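PDB 2HKE: diphosphomevalonate decarboxylase, putative from Trypanosoma brucei, which probably catalyses the ATP-dependent decarboxylation of (R)-5-diphosphomevalonate to isopentenyl diphosphate, a step of the mevalonate pathway to isoprenoids and sterols. Local coordinates for residues 332-335 against 336-340; 214-218 against 219-223; 124-127 against 128-132. The protein carries 1 engineered substitution. All coordinates share one frame; numbering follows the deposited sequence.

Interaction 1 (332-335 against 336-340); sequences LLEK and VKVVS
V336 N donates to L332 O at 3.0 Å, and K337 N donates to L333 O at 3.2 Å. Both are ordinary i to i+4 bonds of an alpha helix. The next amide changes partner. V338 N bonds to K335 O, three residues back, at 3.3 Å. This donor stands above the carbonyl plane, 67° out of it, so it does not use a lone pair of K335 O. K337 N also makes a weak bond to E334 O. The shift from i+4 to i+3 bonding is characteristic of a helix that tightens in its last turn. V339 N continues it with a bond to V336 O.

Over this frame the side chains meet along the exposed side of the helix. E334 and K337 cross at about a right angle. The E334 chain folds back at chi2 (49°), which brings OE2 to 3.6 Å from K337 CB. Their charges are opposite, but E334 OE1 and K337 NZ stay 4.6 Å apart. Attraction is therefore likely, without a direct salt bridge. CG1 of V338 also lies near E334 OE2. Further along the K337 chain, its CE meets L333 CG at 4.1 Å. With chi2 at -167° the K337 chain stays extended beyond CG, and its methylene groups pass E334 and then L333. The K337 ammonium makes a cation-pi contact with F322.

Helix 330-338 belongs to the beta-alpha-beta unit formed with strands 325-327 and 358-363. L333 packs on F325 and F327 of the first strand, and V336 also reaches F327. Helix 307-317 packs on the same helix: L332 touches L307, V336 touches V311, and V339 touches P308 and A312.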
# COMPACT_ATOMS: atom_id res chain seq x y z
N LEU A 332 -19.59 -7.20 -10.10
CA LEU A 332 -19.46 -5.79 -10.26
C LEU A 332 -18.91 -5.48 -11.66
O LEU A 332 -19.31 -4.54 -12.33
CB LEU A 332 -18.53 -5.29 -9.14
CG LEU A 332 -18.50 -3.83 -8.93
CD1 LEU A 332 -19.93 -3.19 -8.79
CD2 LEU A 332 -17.55 -3.53 -7.70
N LEU A 333 -17.97 -6.29 -12.11
CA LEU A 333 -17.46 -6.18 -13.46
C LEU A 333 -18.57 -6.34 -14.52
O LEU A 333 -18.63 -5.61 -15.54
CB LEU A 333 -16.35 -7.22 -13.67
CG LEU A 333 -15.81 -7.22 -15.10
CD1 LEU A 333 -15.24 -5.84 -15.50
CD2 LEU A 333 -14.78 -8.30 -15.26
N GLU A 334 -19.45 -7.29 -14.30
CA GLU A 334 -20.53 -7.48 -15.23
C GLU A 334 -21.44 -6.25 -15.26
O GLU A 334 -21.93 -5.87 -16.31
CB GLU A 334 -21.32 -8.73 -14.90
CG GLU A 334 -22.31 -9.06 -16.05
CD GLU A 334 -21.63 -9.03 -17.44
OE1 GLU A 334 -20.67 -9.82 -17.64
OE2 GLU A 334 -22.04 -8.19 -18.28
N LYS A 335 -21.61 -5.60 -14.11
CA LYS A 335 -22.38 -4.36 -14.07
C LYS A 335 -21.70 -3.22 -14.85
O LYS A 335 -22.37 -2.44 -15.48
CB LYS A 335 -22.66 -3.94 -12.64
CG LYS A 335 -23.73 -4.78 -12.00
CD LYS A 335 -24.02 -4.31 -10.58
CE LYS A 335 -25.51 -4.30 -10.27
NZ LYS A 335 -25.77 -4.34 -8.75
N VAL A 336 -20.38 -3.12 -14.80
CA VAL A 336 -19.68 -2.12 -15.61
C VAL A 336 -20.02 -2.30 -17.10
O VAL A 336 -20.26 -1.35 -17.83
CB VAL A 336 -18.12 -2.23 -15.44
CG1 VAL A 336 -17.43 -1.32 -16.44
CG2 VAL A 336 -17.71 -1.85 -14.02
N LYS A 337 -20.09 -3.55 -17.53
CA LYS A 337 -20.28 -3.84 -18.95
C LYS A 337 -21.62 -3.42 -19.50
O LYS A 337 -21.75 -3.27 -20.69
CB LYS A 337 -20.05 -5.34 -19.20
CG LYS A 337 -18.62 -5.72 -18.91
CD LYS A 337 -18.24 -7.11 -19.45
CE LYS A 337 -16.84 -7.44 -19.05
NZ LYS A 337 -16.51 -8.82 -19.43
N VAL A 338 -22.64 -3.27 -18.66
CA VAL A 338 -23.95 -2.89 -19.16
C VAL A 338 -24.28 -1.41 -18.96
O VAL A 338 -25.36 -0.97 -19.35
CB VAL A 338 -25.05 -3.77 -18.55
CG1 VAL A 338 -24.69 -5.26 -18.77
CG2 VAL A 338 -25.28 -3.45 -17.06
N VAL A 339 -23.38 -0.63 -18.35
CA VAL A 339 -23.66 0.79 -18.16
C VAL A 339 -23.85 1.49 -19.49
O VAL A 339 -23.06 1.31 -20.41
CB VAL A 339 -22.52 1.51 -17.38
CG1 VAL A 339 -22.72 3.06 -17.32
CG2 VAL A 339 -22.43 0.94 -16.01
N SER A 340 -24.90 2.31 -19.56
CA SER A 340 -25.08 3.23 -20.64
C SER A 340 -24.68 4.61 -20.12
O SER A 340 -25.44 5.25 -19.43
CB SER A 340 -26.53 3.25 -21.11
OG SER A 340 -26.60 4.00 -22.30

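Interaction 2 (214-218 against 219-223); sequences KKRIS and ETVPE
K215 O receives two backbone amides, E219 N at 2.9 Å and T220 N at 3.1 Å. They mark a pi-type turn, a pi bulge within helix 213-234: the first bond is alpha-helical and the second is i to i+5. R216 O then takes V221 N at 2.9 Å, again five residues on, with the donor nearly along the C=O axis. T220 N adds a weak bond to R216 O. P222 follows directly. A proline has no amide hydrogen, so it cannot give the next helical bond, and its ring CD sits 3.5 Å from I217 O instead. The axes of 214-218 and 219-223 differ by 33°, and the helix is kinked at P222, whose N has no bond to the turn before.

On the exposed side K215 and E219 lie side by side and point the same way. The K215 methylene groups run along the carboxylate, with CE 3.8 Å from E219 OE2. The K215 chain bends at chi3 (109°) and again at chi4, and NZ ends 5.2 Å from E219 OE2. The pair is thus no salt bridge, though its opposite charges probably attract. T220 CB packs on R216 CA.

The buried side is built around R216. Its chain is extended from CG to NE (chi2 176°) and carries the guanidinium to V221, its i+5 partner in the wide turn. E247 forms a salt bridge with R216 NH1, and K18 O accepts a hydrogen bond from R216 NH2. These partners hold the flat group in place. V221 itself packs on I17 and N34, while I217 touches T33 and N34, so the helix rests on N-terminal loops. Against one face of the R216 guanidinium lies V221 CG2, over its centre and 3.4 Å from R216 CZ.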
# COMPACT_ATOMS: atom_id res chain seq x y z
N LYS A 214 7.18 21.04 7.81
CA LYS A 214 6.98 21.42 9.19
C LYS A 214 5.53 21.52 9.64
O LYS A 214 5.15 21.00 10.73
CB LYS A 214 7.68 22.77 9.45
CG LYS A 214 7.71 23.22 10.92
CD LYS A 214 8.33 24.62 10.99
CE LYS A 214 8.28 25.21 12.36
NZ LYS A 214 9.27 24.52 13.26
N LYS A 215 4.73 22.24 8.85
CA LYS A 215 3.33 22.46 9.14
C LYS A 215 2.57 21.15 8.93
O LYS A 215 1.64 20.86 9.67
CB LYS A 215 2.71 23.53 8.24
CG LYS A 215 1.28 23.83 8.62
CD LYS A 215 0.74 25.09 7.91
CE LYS A 215 -0.30 24.72 6.85
NZ LYS A 215 0.25 24.67 5.52
N ARG A 216 2.99 20.37 7.96
CA ARG A 216 2.35 19.04 7.72
C ARG A 216 2.41 18.15 8.96
O ARG A 216 1.41 17.58 9.36
CB ARG A 216 2.95 18.35 6.50
CG ARG A 216 2.45 16.91 6.32
CD ARG A 216 2.96 16.26 5.08
NE ARG A 216 2.50 14.87 5.10
CZ ARG A 216 1.23 14.49 4.98
NH1 ARG A 216 0.25 15.35 4.71
NH2 ARG A 216 0.95 13.19 5.07
N ILE A 217 3.60 18.05 9.56
CA ILE A 217 3.85 17.17 10.68
C ILE A 217 3.21 17.72 11.92
O ILE A 217 2.59 17.00 12.70
CB ILE A 217 5.38 17.00 10.87
CG1 ILE A 217 5.93 16.24 9.65
CG2 ILE A 217 5.71 16.33 12.23
CD1 ILE A 217 7.43 16.26 9.47
N SER A 218 3.33 19.03 12.10
CA SER A 218 2.86 19.62 13.34
C SER A 218 1.35 19.80 13.40
O SER A 218 0.75 19.57 14.44
CB SER A 218 3.52 20.99 13.51
OG SER A 218 3.19 21.47 14.78
N GLU A 219 0.75 20.24 12.31
CA GLU A 219 -0.65 20.62 12.30
C GLU A 219 -1.52 19.72 11.41
O GLU A 219 -2.56 19.29 11.84
CB GLU A 219 -0.76 22.08 11.83
CG GLU A 219 -2.18 22.61 11.67
CD GLU A 219 -2.25 24.04 11.17
OE1 GLU A 219 -2.18 24.98 11.99
OE2 GLU A 219 -2.45 24.18 9.97
N THR A 220 -1.09 19.45 10.19
CA THR A 220 -2.04 19.00 9.17
C THR A 220 -2.38 17.53 9.41
O THR A 220 -3.53 17.13 9.41
CB THR A 220 -1.48 19.18 7.76
OG1 THR A 220 -1.08 20.55 7.57
CG2 THR A 220 -2.53 18.83 6.69
N VAL A 221 -1.36 16.71 9.57
CA VAL A 221 -1.66 15.25 9.73
C VAL A 221 -2.50 15.03 10.97
O VAL A 221 -3.51 14.34 10.90
CB VAL A 221 -0.43 14.37 9.68
CG1 VAL A 221 -0.76 12.90 10.10
CG2 VAL A 221 0.17 14.42 8.26
N PRO A 222 -2.11 15.58 12.13
CA PRO A 222 -3.01 15.44 13.27
C PRO A 222 -4.48 15.86 13.03
O PRO A 222 -5.40 15.12 13.46
CB PRO A 222 -2.33 16.30 14.34
CG PRO A 222 -0.91 16.22 14.05
CD PRO A 222 -0.83 16.20 12.53
N GLU A 223 -4.70 16.96 12.33
CA GLU A 223 -6.04 17.45 11.95
C GLU A 223 -6.73 16.36 11.09
O GLU A 223 -7.88 15.96 11.36
CB GLU A 223 -6.01 18.70 11.06
CG GLU A 223 -5.65 20.07 11.69
CD GLU A 223 -5.43 21.20 10.65
OE1 GLU A 223 -5.09 20.94 9.44
OE2 GLU A 223 -5.62 22.37 11.09

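Interaction 3 (124-127 against 128-132); sequences AALI and RAFKS
A124 O accepts the amide of R128 at 3.2 Å, a regular i to i+4 bond. A125 O takes A129 N at 3.0 Å in the same way. A129 CB is 3.4 Å from A125 O. These small residues face the sheet: A124 and A125 pack on V8, and A125 and A129 on V52.

L126 O binds F130 N at 3.0 Å. The same oxygen lies at the edge of the F130 ring, in its plane, 3.4 Å from CD1. The two side chains run side by side and point the same way. L126 CD2 meets F130 CE1 at 4.1 Å. In both, CG is anti to the carbonyl carbon (chi1 -75° in L126, -84° in F130), and both side chains touch L85 of helix 76-86.

I127 O accepts S132 N at 3.2 Å, in the carbonyl plane and on a lone pair. This bond and K131 N to R128 O close a Schellman motif, with K131 at positive phi (47°). I127 CG2 comes within 3.6 Å of S132 O, and the I127 side chain packs on V136 and L139. S132 OG bonds to T88 and to the amide of T134.

The chemistry implies a capped end to helix 114-130: a carbonyl of the last turn, I127 O, takes the amide of S132 from beyond the helix, while apolar side chains pack the flanks.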
# COMPACT_ATOMS: atom_id res chain seq x y z
N ALA A 124 5.24 -12.15 9.05
CA ALA A 124 4.27 -13.08 9.63
C ALA A 124 4.77 -14.53 9.58
O ALA A 124 4.62 -15.25 10.54
CB ALA A 124 2.90 -12.98 8.95
N ALA A 125 5.39 -14.93 8.46
CA ALA A 125 5.93 -16.29 8.31
C ALA A 125 7.06 -16.53 9.29
O ALA A 125 7.13 -17.58 9.92
CB ALA A 125 6.41 -16.53 6.84
N LEU A 126 7.96 -15.55 9.46
CA LEU A 126 9.08 -15.69 10.34
C LEU A 126 8.65 -15.78 11.80
O LEU A 126 9.21 -16.56 12.56
CB LEU A 126 10.06 -14.53 10.17
CG LEU A 126 10.92 -14.57 8.93
CD1 LEU A 126 11.59 -13.21 8.68
CD2 LEU A 126 11.93 -15.72 9.04
N ILE A 127 7.69 -14.96 12.18
CA ILE A 127 7.24 -14.88 13.57
C ILE A 127 6.60 -16.24 13.92
O ILE A 127 6.83 -16.75 14.99
CB ILE A 127 6.26 -13.72 13.79
CG1 ILE A 127 7.01 -12.39 13.88
CG2 ILE A 127 5.43 -13.91 15.07
CD1 ILE A 127 6.12 -11.19 13.61
N ARG A 128 5.83 -16.81 13.01
CA ARG A 128 5.21 -18.11 13.28
C ARG A 128 6.27 -19.18 13.41
O ARG A 128 6.31 -19.91 14.41
CB ARG A 128 4.18 -18.49 12.25
CG ARG A 128 3.43 -19.77 12.66
CD ARG A 128 2.22 -20.03 11.94
NE ARG A 128 1.10 -19.26 12.45
CZ ARG A 128 -0.14 -19.43 12.05
NH1 ARG A 128 -0.44 -20.34 11.12
NH2 ARG A 128 -1.08 -18.67 12.56
N ALA A 129 7.19 -19.23 12.45
CA ALA A 129 8.25 -20.26 12.43
C ALA A 129 9.14 -20.24 13.65
O ALA A 129 9.50 -21.31 14.16
CB ALA A 129 9.13 -20.10 11.16
N PHE A 130 9.51 -19.06 14.11
CA PHE A 130 10.43 -18.92 15.23
C PHE A 130 9.74 -18.82 16.58
O PHE A 130 10.41 -18.66 17.61
CB PHE A 130 11.30 -17.68 15.00
CG PHE A 130 12.49 -17.92 14.13
CD1 PHE A 130 12.39 -17.86 12.74
CD2 PHE A 130 13.71 -18.25 14.68
CE1 PHE A 130 13.52 -18.09 11.94
CE2 PHE A 130 14.85 -18.50 13.88
CZ PHE A 130 14.73 -18.43 12.50
N LYS A 131 8.40 -18.83 16.57
CA LYS A 131 7.61 -18.56 17.75
C LYS A 131 8.08 -17.33 18.52
O LYS A 131 8.27 -17.34 19.76
CB LYS A 131 7.59 -19.79 18.63
CG LYS A 131 7.28 -21.03 17.84
CD LYS A 131 7.17 -22.23 18.72
CE LYS A 131 6.39 -23.34 18.02
NZ LYS A 131 4.95 -22.92 17.89
N SER A 132 8.24 -16.23 17.78
CA SER A 132 8.70 -14.98 18.34
C SER A 132 7.54 -14.30 19.02
O SER A 132 6.41 -14.36 18.53
CB SER A 132 9.31 -14.05 17.25
OG SER A 132 9.48 -12.70 17.65

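In the fold
All three contacts are local, each along one helix or round its end, and their nearest atoms lie about 25 to 28 Å apart. Interactions 1 and 2 belong to the C-terminal domain, interaction 3 to the N-terminal one. Interaction 3 has the most buried character, with five buried residues against a sheet and two helices. Interactions 1 and 2 each pair a buried flank with an exposed one, where a lysine and a glutamate side chain lie near each other without a salt bridge. Their backbones depart from alpha geometry differently: interaction 1 tightens at a helix end, interaction 2 widens inside a long helix, and interaction 3 stays regular until its cap. Interaction 2 alone contains a buried arginine, R216.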